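PDB 5ZKX: envelope glycoprotein from Bourbon virus, which probably drives fusion of the viral envelope with the host membrane as a class III fusion protein, captured here as its postfusion trimer. Local coordinates for the interface of chains A and B. Coordinates in Å, arbitrary orientation; residue numbers count along the deposited sequence, not the author numbering. Chains: chain A/B, Envelope glycoprotein.

Contact 1: the interface of chains A and B. Residues chain A 289-290, 293; chain B 240, 242, 290, 410, 412-413.
The side-chain amide of A:Asn289, on helix 284-329, reaches into the backbone of chain B between B:Asp240 and B:Phe242. Its oxygen OD1 takes the main-chain N-H of B:Phe242 at 3.1 Å, with the donor tilted a little from the carbonyl plane. On the other arm, ND2 gives a hydrogen to the backbone O of B:Asp240 at 3.1 Å; that bond is fairly straight (159° at H) and lies in both the amide plane and the carbonyl plane. The fit is not perfect: OD1 also stands 3.0 Å from the B:Phe242 carbonyl O, two acceptors face to face, and ND2 sits beside the B:Lys413 N-H, two donors. Turning the amide over would trade one set of pairs for the other, so its modelled orientation is best taken with caution. Water 2 bridges OD1 and the B:Phe242 O.

One turn along the helix, A:Ser293 sets CB squarely over the centre of the B:Phe242 ring, 3.4 Å from the ring centroid. The same CB presses tightly on CG1 of B:Val410, at 3.5 Å. Next to A:Asn289 on the helix, CG2 of A:Val290 meets CB of B:Ala412 at 3.7 Å.

Behind this shell, A:Ser293 OG lies between its own backbone N and carbonyl carbon (chi1 72°), which turns it back to bond the carbonyl O of A:Val290 at 2.7 Å; water 1, close to this OG, reaches on by a longer step to the backbone N of B:Ala412. For A:Asn289, chi1 of -160° swings CG away from its backbone N and out towards chain B. B:Lys413 and B:Asp240 form a long salt bridge within chain B. CG1 of A:Val290 and CG1 of B:Val290 approach loosely, 4.5 Å apart, between the long helices. The patch fastens strand 241-245, B:Val410, B:Ala412 and B:Lys413 of one subunit to the central helix of its neighbour in the postfusion trimer.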
# COMPACT_ATOMS: atom_id res chain seq x y z
N ASN A 289 -7.25 5.03 2.96
CA ASN A 289 -8.55 5.13 2.30
C ASN A 289 -9.23 3.76 2.23
O ASN A 289 -10.43 3.65 2.47
CB ASN A 289 -8.39 5.73 0.90
CG ASN A 289 -9.67 6.31 0.35
OD1 ASN A 289 -10.37 7.06 1.03
ND2 ASN A 289 -9.98 5.97 -0.89
N VAL A 290 -8.47 2.72 1.88
CA VAL A 290 -9.01 1.36 1.89
C VAL A 290 -9.46 0.99 3.30
O VAL A 290 -10.48 0.32 3.48
CB VAL A 290 -7.96 0.37 1.35
CG1 VAL A 290 -8.38 -1.07 1.63
CG2 VAL A 290 -7.75 0.58 -0.14
N SER A 293 -12.76 2.71 3.79
CA SER A 293 -13.79 2.00 3.05
C SER A 293 -14.17 0.70 3.74
O SER A 293 -15.33 0.27 3.65
CB SER A 293 -13.32 1.73 1.62
OG SER A 293 -12.32 0.73 1.57
N ASP B 240 -15.39 7.29 -4.63
CA ASP B 240 -14.29 6.43 -4.20
C ASP B 240 -13.52 7.02 -3.03
O ASP B 240 -12.44 6.52 -2.71
CB ASP B 240 -13.36 6.16 -5.38
CG ASP B 240 -12.92 7.43 -6.09
OD1 ASP B 240 -13.34 8.53 -5.66
OD2 ASP B 240 -12.16 7.33 -7.07
N PHE B 242 -13.35 7.78 1.03
CA PHE B 242 -13.86 7.28 2.30
C PHE B 242 -13.12 7.96 3.43
O PHE B 242 -11.88 7.98 3.43
CB PHE B 242 -13.71 5.76 2.40
CG PHE B 242 -14.38 5.02 1.28
CD1 PHE B 242 -13.75 4.87 0.05
CD2 PHE B 242 -15.64 4.48 1.45
CE1 PHE B 242 -14.37 4.20 -0.98
CE2 PHE B 242 -16.25 3.80 0.43
CZ PHE B 242 -15.62 3.67 -0.79
N VAL B 290 -3.43 -4.83 6.89
CA VAL B 290 -4.81 -4.65 6.47
C VAL B 290 -5.41 -5.97 6.03
O VAL B 290 -6.59 -6.25 6.29
CB VAL B 290 -4.89 -3.59 5.35
CG1 VAL B 290 -6.26 -3.59 4.69
CG2 VAL B 290 -4.56 -2.21 5.90
N VAL B 410 -17.88 -1.42 -2.96
CA VAL B 410 -17.04 -0.31 -2.52
C VAL B 410 -15.64 -0.51 -3.10
O VAL B 410 -15.08 -1.60 -3.03
CB VAL B 410 -17.00 -0.23 -0.98
CG1 VAL B 410 -15.71 0.38 -0.50
CG2 VAL B 410 -18.19 0.56 -0.46
N ALA B 412 -12.03 1.78 -3.10
CA ALA B 412 -11.30 2.97 -2.69
C ALA B 412 -10.38 3.47 -3.79
O ALA B 412 -9.92 2.70 -4.64
CB ALA B 412 -10.50 2.69 -1.42
N LYS B 413 -10.10 4.77 -3.76
CA LYS B 413 -9.25 5.40 -4.76
C LYS B 413 -7.78 5.22 -4.41
O LYS B 413 -7.36 5.48 -3.28
CB LYS B 413 -9.59 6.88 -4.87
CG LYS B 413 -8.76 7.64 -5.89
CD LYS B 413 -8.80 9.12 -5.61
CE LYS B 413 -10.23 9.62 -5.52
NZ LYS B 413 -10.29 11.07 -5.23
O HOH W 1 -12.06 -0.60 -0.86
O HOH W 2 -9.50 9.38 3.19

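Contact 2: the interface of chains A and B. Residues chain A 15-16; chain B 396, 398.
A:Phe15 and B:Ile396 pair as a parallel beta bridge, in which the N-H of A:Ala16 donates to the carbonyl O of B:Ile396 at 2.8 Å, nearly straight at 176°. Both stretches are loop rather than regular strand, so this bridge is a local join between two extended backbones. The methyl of A:Ala16 stays near the same acceptor, its CB 3.6 Å from the B:Ile396 O.

Among the side chains the aromatic ring of A:Phe15 does most of the work. A chi1 of -78° puts CG opposite its own carbonyl carbon and beside the backbone N, and the ring projects towards the stretch of chain B that leads from B:Ile396 to B:Leu398. One branch of B:Leu398 covers a face of that ring: CD1 lies above the plane but offset towards the rim, with CE1 as its nearest ring atom at 3.7 Å. The two side chains cross obliquely, and the leucine touches through CD1, with CG behind it.

The ring edge meets chain B differently. In the plane of the ring, CD1 of A:Phe15 points towards the B:Ile396 carbonyl O at 4.0 Å. The oxygen's bond is to the backbone N-H; the ring edge merely lies in line with it at a distance. Little surface is buried, and the apolar packing seems to supplement the backbone bond by steadying the ring. The bridge joins an N-terminal loop of one subunit to the 396-398 stretch of its neighbour and probably helps hold the postfusion trimer together. The branch methyl CG2 of B:Ile396 makes a marginal contact at the rim, 4.2 Å from CE1 of A:Phe15.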
# COMPACT_ATOMS: atom_id res chain seq x y z
N PHE A 15 -53.62 -11.64 5.40
CA PHE A 15 -52.30 -11.56 5.99
C PHE A 15 -51.30 -11.16 4.91
O PHE A 15 -51.20 -11.83 3.88
CB PHE A 15 -51.90 -12.89 6.64
CG PHE A 15 -52.54 -13.11 7.98
CD1 PHE A 15 -52.65 -12.07 8.89
CD2 PHE A 15 -53.04 -14.35 8.33
CE1 PHE A 15 -53.24 -12.26 10.12
CE2 PHE A 15 -53.64 -14.55 9.56
CZ PHE A 15 -53.74 -13.50 10.46
N ALA A 16 -50.61 -10.05 5.13
CA ALA A 16 -49.60 -9.58 4.20
C ALA A 16 -48.34 -10.41 4.37
O ALA A 16 -47.79 -10.51 5.47
CB ALA A 16 -49.30 -8.09 4.43
N ILE B 396 -53.33 -7.27 6.78
CA ILE B 396 -52.77 -7.12 8.12
C ILE B 396 -51.35 -7.67 8.10
O ILE B 396 -51.09 -8.71 7.50
CB ILE B 396 -53.63 -7.82 9.18
CG1 ILE B 396 -54.85 -6.95 9.53
CG2 ILE B 396 -52.83 -8.13 10.44
CD1 ILE B 396 -55.56 -7.37 10.80
N LEU B 398 -48.44 -8.96 10.46
CA LEU B 398 -47.97 -9.42 11.76
C LEU B 398 -46.47 -9.21 11.95
O LEU B 398 -45.99 -9.34 13.08
CB LEU B 398 -48.30 -10.90 11.95
CG LEU B 398 -49.77 -11.29 11.83
CD1 LEU B 398 -49.92 -12.80 11.70
CD2 LEU B 398 -50.57 -10.77 13.02

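The centres of the C-alpha atoms of contact 1 and contact 2 lie about 42 Å apart, yet both draw on one stretch of chain B: residues 396 and 398 serve contact 2, and 410, 412 and 413 serve contact 1, which also uses strand 241-245. That segment spans the gap in an extended form, alongside the long helix of chain A. Chain A offers helix 284-329 at contact 1 and a loop near its N-terminus at contact 2. Held at two distant points, the chain B segment is strapped to its neighbour along the stem. Repeated among three subunits, such attachments would help to stabilise the postfusion trimer.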